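Local coordinates for beta-1,3-1,4-glucanase (Caldicellulosiruptor sp. F32, PDB 5H4R), which probably hydrolyses mixed-linkage beta-1,3-1,4-glucans such as lichenan, as a family 5 glycoside hydrolase built on a TIM barrel, at residues T56-F61 / R98-W103; N139-I144 / A185-R190; Y177-I182 / N232-L237. The protein carries 1 engineered substitution. All blocks are in the same frame, centred on the assembly; numbering follows the deposited sequence.

Contact 1: residues T56-F61 / R98-W103; sequences TFDAAF and RIPVSW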
loop_
_atom_site.group_PDB
_atom_site.type_symbol
_atom_site.label_atom_id
_atom_site.label_comp_id
_atom_site.label_asym_id
_atom_site.label_seq_id
_atom_site.Cartn_x
_atom_site.Cartn_y
_atom_site.Cartn_z
ATOM N N THR A 56 10.718 -4.554 -4.785
ATOM C CA THR A 56 11.331 -5.798 -4.352
ATOM C C THR A 56 10.535 -6.929 -4.978
ATOM O O THR A 56 10.719 -7.218 -6.162
ATOM C CB THR A 56 11.437 -5.813 -2.827
ATOM O OG1 THR A 56 12.078 -4.581 -2.428
ATOM C CG2 THR A 56 12.267 -6.992 -2.355
ATOM N N PHE A 57 9.686 -7.645 -4.218
ATOM C CA PHE A 57 8.886 -8.724 -4.812
ATOM C C PHE A 57 7.837 -8.220 -5.796
ATOM O O PHE A 57 7.241 -9.032 -6.522
ATOM C CB PHE A 57 8.213 -9.523 -3.706
ATOM C CG PHE A 57 9.198 -10.234 -2.828
ATOM C CD1 PHE A 57 9.865 -11.356 -3.286
ATOM C CD2 PHE A 57 9.489 -9.761 -1.580
ATOM C CE1 PHE A 57 10.781 -12.035 -2.466
ATOM C CE2 PHE A 57 10.409 -10.393 -0.780
ATOM C CZ PHE A 57 11.057 -11.537 -1.220
ATOM N N ASP A 58 7.629 -6.911 -5.852
ATOM C CA ASP A 58 6.722 -6.283 -6.809
ATOM C C ASP A 58 7.341 -6.034 -8.183
ATOM O O ASP A 58 6.614 -5.715 -9.128
ATOM C CB ASP A 58 6.179 -4.950 -6.264
ATOM C CG ASP A 58 7.239 -4.072 -5.584
ATOM O OD1 ASP A 58 8.004 -4.567 -4.719
ATOM O OD2 ASP A 58 7.289 -2.865 -5.924
ATOM N N ALA A 59 8.653 -6.181 -8.332
ATOM C CA ALA A 59 9.277 -6.008 -9.634
ATOM C C ALA A 59 8.672 -6.997 -10.626
ATOM O O ALA A 59 8.448 -8.167 -10.319
ATOM C CB ALA A 59 10.793 -6.184 -9.536
ATOM N N ALA A 60 8.363 -6.504 -11.811
ATOM C CA ALA A 60 7.661 -7.319 -12.789
ATOM C C ALA A 60 7.954 -6.761 -14.167
ATOM O O ALA A 60 7.907 -5.546 -14.376
ATOM C CB ALA A 60 6.161 -7.329 -12.521
ATOM N N PHE A 61 8.239 -7.662 -15.099
ATOM C CA PHE A 61 8.588 -7.311 -16.462
ATOM C C PHE A 61 8.740 -8.607 -17.241
ATOM O O PHE A 61 8.933 -9.682 -16.663
ATOM C CB PHE A 61 9.878 -6.481 -16.521
ATOM C CG PHE A 61 10.998 -7.022 -15.687
ATOM C CD1 PHE A 61 11.865 -7.972 -16.206
ATOM C CD2 PHE A 61 11.209 -6.550 -14.408
ATOM C CE1 PHE A 61 12.915 -8.465 -15.445
ATOM C CE2 PHE A 61 12.255 -7.032 -13.632
ATOM C CZ PHE A 61 13.110 -7.991 -14.164
ATOM N N ARG A 98 4.900 -3.355 4.702
ATOM C CA ARG A 98 4.110 -3.764 3.563
ATOM C C ARG A 98 5.047 -4.417 2.556
ATOM O O ARG A 98 6.090 -3.847 2.205
ATOM C CB ARG A 98 3.360 -2.584 2.944
ATOM C CG ARG A 98 2.495 -2.967 1.746
ATOM C CD ARG A 98 1.403 -1.911 1.538
ATOM N NE ARG A 98 0.542 -2.056 0.359
ATOM C CZ ARG A 98 0.821 -1.550 -0.845
ATOM N NH1 ARG A 98 1.996 -0.984 -1.085
ATOM N NH2 ARG A 98 -0.070 -1.645 -1.833
ATOM N N ILE A 99 4.689 -5.638 2.151
ATOM C CA ILE A 99 5.468 -6.444 1.225
ATOM C C ILE A 99 4.647 -6.613 -0.043
ATOM O O ILE A 99 3.872 -7.576 -0.172
ATOM C CB ILE A 99 5.837 -7.797 1.846
ATOM C CG1 ILE A 99 6.639 -7.595 3.130
ATOM C CG2 ILE A 99 6.666 -8.619 0.829
ATOM C CD1 ILE A 99 6.812 -8.913 3.957
ATOM N N PRO A 100 4.734 -5.668 -0.973
ATOM C CA PRO A 100 3.997 -5.815 -2.234
ATOM C C PRO A 100 4.597 -6.935 -3.060
ATOM O O PRO A 100 5.823 -7.085 -3.141
ATOM C CB PRO A 100 4.175 -4.450 -2.904
ATOM C CG PRO A 100 5.471 -3.922 -2.348
ATOM C CD PRO A 100 5.522 -4.425 -0.926
ATOM N N VAL A 101 3.728 -7.735 -3.681
ATOM C CA VAL A 101 4.184 -8.883 -4.458
ATOM C C VAL A 101 3.504 -8.867 -5.820
ATOM O O VAL A 101 2.270 -8.871 -5.903
ATOM C CB VAL A 101 3.898 -10.221 -3.760
ATOM C CG1 VAL A 101 4.456 -11.352 -4.610
ATOM C CG2 VAL A 101 4.516 -10.230 -2.366
ATOM N N SER A 102 4.297 -8.951 -6.874
ATOM C CA SER A 102 3.754 -9.199 -8.205
ATOM C C SER A 102 3.905 -10.685 -8.496
ATOM O O SER A 102 5.015 -11.221 -8.437
ATOM C CB SER A 102 4.456 -8.354 -9.257
ATOM O OG SER A 102 4.217 -6.991 -8.981
ATOM N N TRP A 103 2.788 -11.350 -8.806
ATOM C CA TRP A 103 2.796 -12.803 -8.975
ATOM C C TRP A 103 2.825 -13.267 -10.425
ATOM O O TRP A 103 3.122 -14.446 -10.663
ATOM C CB TRP A 103 1.567 -13.438 -8.300
ATOM C CG TRP A 103 1.366 -13.024 -6.873
ATOM C CD1 TRP A 103 0.644 -11.953 -6.423
ATOM C CD2 TRP A 103 1.945 -13.644 -5.701
ATOM N NE1 TRP A 103 0.729 -11.874 -5.051
ATOM C CE2 TRP A 103 1.520 -12.899 -4.588
ATOM C CE3 TRP A 103 2.783 -14.753 -5.494
ATOM C CZ2 TRP A 103 1.884 -13.221 -3.294
ATOM C CZ3 TRP A 103 3.163 -15.059 -4.203
ATOM C CH2 TRP A 103 2.688 -14.297 -3.108
HETATM O O HOH W 1 8.217 -6.483 -1.857
HETATM O O HOH W 2 7.816 -10.492 -9.311
#
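Phe57 and Asp58, the two middle residues of a type I turn running from Thr56 to Ala59, pack against the extended chain of Ile99 to Ser102, the touching parts heading in directions 26° apart and coming nearest where the CA atoms of Asp58 and Val101 are 4.3 Å from each other. In this (beta/alpha)8 barrel the turn follows strand 50-53, while 98-103 leaves the end of the adjacent strand 96-99, so the contact joins two neighbouring loops on the sugar-binding face. Ser102 N donates almost straight to Phe57 O (3.0 Å, 168° at the hydrogen), meeting the carbonyl from above its plane. A water links Phe57 N, from which it accepts at 3.0 Å, to Pro100 O. The Phe57 side chain sets out toward the neighbouring loop but its ring turns away to helix 116-131, touching Ile99 CG2 through CD2 at 3.9 Å; its CB rests near Val101 CG2. Asp58 lies alongside the ring of Pro100, with OD1 3.5 Å from Pro100 CG. Its CG sits between the backbone N and the carbonyl carbon (chi1 43°), which brings OD1 back to Thr56 N (2.7 Å, met from above the carboxylate plane), while OD2 accepts from Asn55 N. Both oxygens are thus tied to backbone N-H groups beside the glycan pocket. Ala60 CB packs on Ser102 CB at 3.8 Å, and next to it Ser102 OG donates to Asp58 O at 2.7 Å while also bonding to His142 N.

Contact 2: residues N139-I144 / A185-R190; sequences NIHHDI and AVNQPR. Engineered in segment 185-190: Gln188 (natural residue Glu). With BGC (beta-D-glucopyranose), chain B; BGC (beta-D-glucopyranose), chain C; BGC (beta-D-glucopyranose), chain D.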
loop_
_atom_site.group_PDB
_atom_site.type_symbol
_atom_site.label_atom_id
_atom_site.label_comp_id
_atom_site.label_asym_id
_atom_site.label_seq_id
_atom_site.Cartn_x
_atom_site.Cartn_y
_atom_site.Cartn_z
ATOM N N ASN A 139 0.100 -8.445 -0.782
ATOM C CA ASN A 139 -0.946 -8.087 -1.746
ATOM C C ASN A 139 -0.721 -8.789 -3.085
ATOM O O ASN A 139 0.152 -9.655 -3.224
ATOM C CB ASN A 139 -0.994 -6.561 -1.941
ATOM C CG ASN A 139 0.179 -6.016 -2.753
ATOM O OD1 ASN A 139 1.072 -6.737 -3.201
ATOM N ND2 ASN A 139 0.160 -4.708 -2.969
ATOM N N ILE A 140 -1.568 -8.425 -4.057
ATOM C CA ILE A 140 -1.308 -8.560 -5.497
ATOM C C ILE A 140 -0.923 -7.177 -6.027
ATOM O O ILE A 140 -1.701 -6.226 -5.877
ATOM C CB ILE A 140 -2.558 -9.087 -6.229
ATOM C CG1 ILE A 140 -2.918 -10.515 -5.800
ATOM C CG2 ILE A 140 -2.401 -8.962 -7.771
ATOM C CD1 ILE A 140 -4.175 -11.076 -6.425
ATOM N N HIS A 141 0.266 -7.034 -6.653
ATOM C CA HIS A 141 0.760 -5.711 -6.997
ATOM C C HIS A 141 0.682 -5.490 -8.503
ATOM O O HIS A 141 -0.418 -5.200 -9.020
ATOM C CB HIS A 141 2.151 -5.513 -6.382
ATOM C CG HIS A 141 2.466 -4.085 -6.116
ATOM N ND1 HIS A 141 1.965 -3.401 -5.022
ATOM C CD2 HIS A 141 3.208 -3.194 -6.821
ATOM C CE1 HIS A 141 2.413 -2.158 -5.058
ATOM N NE2 HIS A 141 3.176 -2.011 -6.132
ATOM N N HIS A 142 1.798 -5.554 -9.246
ATOM C CA HIS A 142 1.834 -5.173 -10.670
ATOM C C HIS A 142 1.398 -6.332 -11.562
ATOM O O HIS A 142 2.132 -6.785 -12.442
ATOM C CB HIS A 142 3.214 -4.710 -11.126
ATOM C CG HIS A 142 3.718 -3.457 -10.496
ATOM N ND1 HIS A 142 2.984 -2.288 -10.429
ATOM C CD2 HIS A 142 4.927 -3.173 -9.947
ATOM C CE1 HIS A 142 3.710 -1.351 -9.835
ATOM N NE2 HIS A 142 4.896 -1.861 -9.547
ATOM N N ASP A 143 0.158 -6.773 -11.342
ATOM C CA ASP A 143 -0.481 -7.836 -12.103
ATOM C C ASP A 143 -1.712 -7.328 -12.849
ATOM O O ASP A 143 -2.616 -8.101 -13.164
ATOM C CB ASP A 143 -0.883 -8.992 -11.187
ATOM C CG ASP A 143 0.306 -9.706 -10.561
ATOM O OD1 ASP A 143 1.418 -9.612 -11.100
ATOM O OD2 ASP A 143 0.101 -10.422 -9.556
ATOM N N ILE A 144 -1.761 -6.036 -13.168
ATOM C CA ILE A 144 -2.966 -5.432 -13.730
ATOM C C ILE A 144 -2.811 -5.476 -15.251
ATOM O O ILE A 144 -2.290 -4.555 -15.885
ATOM C CB ILE A 144 -3.200 -4.021 -13.195
ATOM C CG1 ILE A 144 -3.078 -4.000 -11.661
ATOM C CG2 ILE A 144 -4.563 -3.495 -13.666
ATOM C CD1 ILE A 144 -4.060 -4.910 -10.910
ATOM N N ALA A 185 -6.237 -7.046 -1.096
ATOM C CA ALA A 185 -6.765 -7.753 -2.260
ATOM C C ALA A 185 -5.894 -7.566 -3.487
ATOM O O ALA A 185 -5.579 -8.519 -4.212
ATOM C CB ALA A 185 -8.174 -7.251 -2.549
ATOM N N VAL A 186 -5.570 -6.309 -3.769
ATOM C CA VAL A 186 -4.900 -5.914 -4.996
ATOM C C VAL A 186 -4.447 -4.490 -4.734
ATOM O O VAL A 186 -5.018 -3.801 -3.877
ATOM C CB VAL A 186 -5.865 -6.016 -6.210
ATOM C CG1 VAL A 186 -7.073 -5.131 -6.055
ATOM C CG2 VAL A 186 -5.138 -5.708 -7.513
ATOM N N ASN A 187 -3.431 -4.051 -5.468
ATOM C CA ASN A 187 -2.777 -2.773 -5.225
ATOM C C ASN A 187 -3.561 -1.597 -5.798
ATOM O O ASN A 187 -4.230 -0.873 -5.054
ATOM C CB ASN A 187 -1.356 -2.858 -5.800
ATOM C CG ASN A 187 -0.602 -1.598 -5.677
ATOM O OD1 ASN A 187 -0.536 -1.014 -4.600
ATOM N ND2 ASN A 187 0.017 -1.159 -6.775
ATOM N N GLN A 188 -3.520 -1.411 -7.113
ATOM C CA GLN A 188 -4.130 -0.241 -7.762
ATOM C C GLN A 188 -4.933 -0.723 -8.967
ATOM O O GLN A 188 -4.560 -0.516 -10.128
ATOM C CB GLN A 188 -3.079 0.801 -8.149
ATOM C CG GLN A 188 -2.464 1.401 -6.933
ATOM C CD GLN A 188 -1.477 2.506 -7.177
ATOM O OE1 GLN A 188 -1.321 3.367 -6.315
ATOM N NE2 GLN A 188 -0.761 2.460 -8.297
ATOM N N PRO A 189 -6.062 -1.369 -8.719
ATOM C CA PRO A 189 -6.838 -1.950 -9.825
ATOM C C PRO A 189 -7.401 -0.850 -10.709
ATOM O O PRO A 189 -8.007 0.103 -10.220
ATOM C CB PRO A 189 -7.949 -2.732 -9.112
ATOM C CG PRO A 189 -8.125 -2.039 -7.826
ATOM C CD PRO A 189 -6.742 -1.519 -7.424
ATOM N N ARG A 190 -7.188 -0.981 -12.018
ATOM C CA ARG A 190 -7.527 0.094 -12.942
ATOM C C ARG A 190 -7.454 -0.429 -14.370
ATOM O O ARG A 190 -6.936 -1.514 -14.634
ATOM C CB ARG A 190 -6.587 1.282 -12.778
ATOM C CG ARG A 190 -5.154 0.966 -13.208
ATOM C CD ARG A 190 -4.160 1.935 -12.620
ATOM N NE ARG A 190 -2.858 1.754 -13.231
ATOM C CZ ARG A 190 -1.969 0.840 -12.857
ATOM N NH1 ARG A 190 -2.240 -0.002 -11.863
ATOM N NH2 ARG A 190 -0.819 0.738 -13.495
HETATM C C2 BGC B . 2.571 1.917 -6.955
HETATM C C3 BGC B . 4.044 1.673 -6.676
HETATM C C4 BGC B . 4.812 2.834 -7.281
HETATM C C5 BGC B . 4.510 4.024 -6.374
HETATM C C6 BGC B . 5.208 5.304 -6.848
HETATM C C1 BGC B . 2.169 3.402 -6.921
HETATM O O2 BGC B . 1.768 1.123 -6.056
HETATM O O3 BGC B . 4.392 0.437 -7.293
HETATM O O4 BGC B . 6.201 2.525 -7.231
HETATM O O5 BGC B . 3.106 4.264 -6.273
HETATM O O6 BGC B . 4.976 5.597 -8.230
HETATM C C2 BGC C . 1.832 6.781 -10.490
HETATM C C3 BGC C . 2.107 5.346 -10.044
HETATM C C4 BGC C . 1.843 5.191 -8.545
HETATM C C5 BGC C . 0.420 5.670 -8.233
HETATM C C6 BGC C . 0.110 5.916 -6.751
HETATM C C1 BGC C . 0.392 7.159 -10.139
HETATM O O1 BGC C . 0.093 8.536 -10.438
HETATM O O2 BGC C . 2.080 6.857 -11.900
HETATM O O3 BGC C . 3.469 5.014 -10.319
HETATM O O4 BGC C . 2.035 3.783 -8.296
HETATM O O5 BGC C . 0.261 6.981 -8.742
HETATM O O6 BGC C . -1.167 6.595 -6.593
HETATM C C2 BGC D . 8.384 2.858 -8.100
HETATM C C3 BGC D . 9.166 3.061 -9.390
HETATM C C4 BGC D . 8.839 1.927 -10.361
HETATM C C5 BGC D . 7.324 1.814 -10.550
HETATM C C6 BGC D . 6.934 0.623 -11.410
HETATM C C1 BGC D . 6.904 2.768 -8.432
HETATM O O2 BGC D . 8.640 3.961 -7.222
HETATM O O3 BGC D . 10.558 3.059 -9.043
HETATM O O4 BGC D . 9.398 2.291 -11.634
HETATM O O5 BGC D . 6.700 1.653 -9.301
HETATM O O6 BGC D . 5.532 0.724 -11.752
HETATM O O HOH W 3 -1.565 -2.618 -9.036
HETATM O O HOH W 4 -0.198 -1.947 -10.188
HETATM O O HOH W 5 0.245 -1.787 -11.599
#
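Ala185 O lies against the Ile140 side chain, 3.7 Å from Ile140 CD1, and accepts from Trp167 NE1. Val186 follows, its CA-H directed at Ile140 O (3.3 Å from Val186 CA) and its CG2 meeting Ile144 CD1. Asn187 N bonds Ile140 O weakly (2.8 Å, bent to 121°). With CG anti to the backbone N (chi1 177°), the Asn187 amide reaches over one face of the His141 ring and stacks there, the planes 22° apart and ND2 3.1 Å from His141 CE1. Asn187 ND2 donates to O2 of the chain B glucose at 3.0 Å, while OD1 is held by Arg98. His141 keeps its ring edge for other partners: NE2 bonds O3 of the same sugar, and ND1 accepts in the ring plane from Asn139 ND2 at 3.0 Å; Asn139 OD1 in turn accepts from Val101 N. Gln188 is engineered in place of Glu; its NE2 donates to O4 of the chain C glucose at 3.1 Å, the glycosidic oxygen shared with the chain B glucose, and OE1 bonds His272. The natural Asn-Glu pair is consistent with the acid/base position of family 5 enzymes. Beyond Pro189, the extended Arg190 side chain brings NH1 to Gln188 O at 2.9 Å, in the guanidinium plane, with NE paired to Glu197; Arg190 O, buried beside Ile144 CG2, has no polar partner in the model. The loops extend adjacent barrel strands 135-139 and 181-184, with helix 205-226 against Ala185 and Pro189, and Glu326 of strand 322-327 against His141 and Asn187.

Contact 3: residues Y177-I182 / N232-L237; sequences YNDHLI and NVSRYL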
loop_
_atom_site.group_PDB
_atom_site.type_symbol
_atom_site.label_atom_id
_atom_site.label_comp_id
_atom_site.label_asym_id
_atom_site.label_seq_id
_atom_site.Cartn_x
_atom_site.Cartn_y
_atom_site.Cartn_z
ATOM N N TYR A 177 -0.920 -17.973 10.409
ATOM C CA TYR A 177 -0.276 -16.761 10.888
ATOM C C TYR A 177 -1.298 -15.931 11.660
ATOM O O TYR A 177 -2.463 -15.858 11.269
ATOM C CB TYR A 177 0.308 -15.958 9.712
ATOM C CG TYR A 177 1.607 -16.523 9.183
ATOM C CD1 TYR A 177 1.660 -17.800 8.648
ATOM C CD2 TYR A 177 2.778 -15.773 9.203
ATOM C CE1 TYR A 177 2.846 -18.335 8.191
ATOM C CE2 TYR A 177 3.977 -16.293 8.737
ATOM C CZ TYR A 177 3.996 -17.578 8.220
ATOM O OH TYR A 177 5.149 -18.138 7.745
ATOM N N ASN A 178 -0.850 -15.299 12.754
ATOM C CA ASN A 178 -1.739 -14.524 13.613
ATOM C C ASN A 178 -2.199 -13.256 12.896
ATOM O O ASN A 178 -1.859 -13.011 11.731
ATOM C CB ASN A 178 -1.070 -14.241 14.971
ATOM C CG ASN A 178 0.084 -13.245 14.916
ATOM O OD1 ASN A 178 0.153 -12.354 14.054
ATOM N ND2 ASN A 178 0.999 -13.369 15.893
ATOM N N ASP A 179 -3.045 -12.465 13.592
ATOM C CA ASP A 179 -3.694 -11.290 12.998
ATOM C C ASP A 179 -2.731 -10.139 12.747
ATOM O O ASP A 179 -3.170 -9.100 12.228
ATOM C CB ASP A 179 -4.820 -10.738 13.891
ATOM C CG ASP A 179 -6.068 -11.611 13.937
ATOM O OD1 ASP A 179 -6.225 -12.546 13.130
ATOM O OD2 ASP A 179 -6.917 -11.318 14.808
ATOM N N HIS A 180 -1.449 -10.246 13.102
ATOM C CA HIS A 180 -0.527 -9.222 12.623
ATOM C C HIS A 180 -0.331 -9.283 11.105
ATOM O O HIS A 180 0.090 -8.286 10.509
ATOM C CB HIS A 180 0.808 -9.336 13.336
ATOM C CG HIS A 180 0.839 -8.656 14.659
ATOM N ND1 HIS A 180 0.042 -9.051 15.716
ATOM C CD2 HIS A 180 1.564 -7.604 15.102
ATOM C CE1 HIS A 180 0.282 -8.270 16.756
ATOM N NE2 HIS A 180 1.198 -7.382 16.409
ATOM N N LEU A 181 -0.641 -10.413 10.464
ATOM C CA LEU A 181 -0.595 -10.538 9.014
ATOM C C LEU A 181 -1.939 -10.145 8.400
ATOM O O LEU A 181 -2.991 -10.683 8.775
ATOM C CB LEU A 181 -0.231 -11.964 8.603
ATOM C CG LEU A 181 -0.159 -12.216 7.106
ATOM C CD1 LEU A 181 0.915 -11.376 6.461
ATOM C CD2 LEU A 181 0.077 -13.700 6.829
ATOM N N ILE A 182 -1.871 -9.208 7.460
ATOM C CA ILE A 182 -3.006 -8.576 6.792
ATOM C C ILE A 182 -2.902 -8.888 5.304
ATOM O O ILE A 182 -1.815 -8.781 4.723
ATOM C CB ILE A 182 -2.979 -7.051 7.030
ATOM C CG1 ILE A 182 -3.027 -6.760 8.533
ATOM C CG2 ILE A 182 -4.107 -6.335 6.275
ATOM C CD1 ILE A 182 -2.463 -5.395 8.888
ATOM N N ASN A 232 -7.661 -17.326 8.829
ATOM C CA ASN A 232 -8.177 -16.533 7.718
ATOM C C ASN A 232 -9.661 -16.236 7.860
ATOM O O ASN A 232 -10.168 -15.370 7.131
ATOM C CB ASN A 232 -7.920 -17.223 6.373
ATOM C CG ASN A 232 -6.442 -17.373 6.059
ATOM O OD1 ASN A 232 -5.615 -16.595 6.520
ATOM N ND2 ASN A 232 -6.109 -18.386 5.266
ATOM N N VAL A 233 -10.365 -16.902 8.780
ATOM C CA VAL A 233 -11.788 -16.614 8.967
ATOM C C VAL A 233 -12.014 -15.242 9.583
ATOM O O VAL A 233 -13.088 -14.655 9.381
ATOM C CB VAL A 233 -12.464 -17.696 9.825
ATOM C CG1 VAL A 233 -12.303 -19.055 9.192
ATOM C CG2 VAL A 233 -11.922 -17.693 11.250
ATOM N N SER A 234 -11.025 -14.689 10.309
ATOM C CA SER A 234 -11.205 -13.436 11.041
ATOM C C SER A 234 -10.092 -12.411 10.824
ATOM O O SER A 234 -10.170 -11.309 11.382
ATOM C CB SER A 234 -11.312 -13.733 12.539
ATOM O OG SER A 234 -10.224 -14.553 12.930
ATOM N N ARG A 235 -9.049 -12.764 10.081
ATOM C CA ARG A 235 -7.955 -11.855 9.756
ATOM C C ARG A 235 -8.482 -10.560 9.151
ATOM O O ARG A 235 -9.474 -10.560 8.417
ATOM C CB ARG A 235 -7.042 -12.582 8.753
ATOM C CG ARG A 235 -5.890 -11.843 8.202
ATOM C CD ARG A 235 -5.077 -12.687 7.228
ATOM N NE ARG A 235 -4.854 -14.069 7.631
ATOM C CZ ARG A 235 -4.056 -14.454 8.617
ATOM N NH1 ARG A 235 -3.428 -13.554 9.359
ATOM N NH2 ARG A 235 -3.945 -15.739 8.916
ATOM N N TYR A 236 -7.799 -9.451 9.433
ATOM C CA TYR A 236 -8.130 -8.196 8.758
ATOM C C TYR A 236 -7.699 -8.249 7.301
ATOM O O TYR A 236 -6.624 -8.758 6.973
ATOM C CB TYR A 236 -7.458 -7.007 9.449
ATOM C CG TYR A 236 -8.089 -6.621 10.764
ATOM C CD1 TYR A 236 -7.677 -7.215 11.955
ATOM C CD2 TYR A 236 -9.095 -5.659 10.826
ATOM C CE1 TYR A 236 -8.235 -6.866 13.165
ATOM C CE2 TYR A 236 -9.677 -5.314 12.037
ATOM C CZ TYR A 236 -9.243 -5.924 13.203
ATOM O OH TYR A 236 -9.801 -5.605 14.417
ATOM N N LEU A 237 -8.532 -7.671 6.431
ATOM C CA LEU A 237 -8.346 -7.674 4.989
ATOM C C LEU A 237 -8.507 -6.253 4.477
ATOM O O LEU A 237 -9.448 -5.561 4.863
ATOM C CB LEU A 237 -9.365 -8.559 4.313
ATOM C CG LEU A 237 -9.557 -9.962 4.846
ATOM C CD1 LEU A 237 -10.717 -10.654 4.136
ATOM C CD2 LEU A 237 -8.266 -10.751 4.674
HETATM O O HOH W 6 -5.035 -9.366 10.356
#
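Arg235 reaches the carbonyls of Tyr177, Asn178 and Leu181 through a chain that leaves with CG anti to the backbone N (chi1 177°), runs straight to CD and then bends at chi3 (-42°), which turns the guanidinium edge toward the opposite backbone. NH2 donates to Tyr177 O at 2.8 Å, and NH1 reaches the same oxygen at 3.1 Å from the same face of its plane: an end-on grip on one atom. NH1 also donates to Asn178 O (2.9 Å) and Leu181 O (3.0 Å). Three acceptors for two protons, with wider bending on the Tyr177 and Asn178 bonds, are consistent with one N-H shared between those two. On the other edge Arg235 NE (2.9 Å) and NH2 hold Asn232 OD1 side-on, so every guanidinium nitrogen is engaged and the rotation of the group is fixed close to the plane of its acceptors. The place is the start of strand 181-184 in the TIM barrel, where a type I turn from Asn178 to Leu181 leads into the strand and 232-237 feeds the adjacent strand 237-240, at the end of the barrel away from the sugar site. Within that turn Asn178 OD1 accepts from His180 N, an Asx turn, while Leu181 N and Arg235 NH1 come to Asn178 O from opposite faces. Asp179 lies near the arginine, but its OD1 bonds Asn231 ND2 rather than the guanidinium; nearby opposite charge would probably still favour the buried cation. Further along, a water donates to Asp179 O and Leu181 O and accepts from Tyr236 N at 2.9 Å, linking the two segments. Ile182 CG2 rests 3.6 Å from Tyr236 O, and helix 39-47 covers both residues, with Phe43 stacked on the Tyr236 ring.

Overall arrangement
Each of the three contacts joins consecutive barrel elements: contact 1 the loops following strands 50-53 and 96-99, contact 2 those following 135-139 and 181-184, contact 3 the starts of 181-184 and 237-240. Contacts 2 and 3 thus share strand 181-184, at its two ends. Contacts 1 and 2, both buried and with centres 10 Å apart, touch directly through Val101 O to His141 N; contact 2 supplies four pocket residues, while contact 1 stands behind, its bonds mostly to backbone. Contact 3, centred about 20 Å from contact 1, is mostly buried but includes the exposed Asn178. There one arginine gathers backbone carbonyls of the turn and strand start, in contrast to the amide-on-imidazole stacking of contact 2.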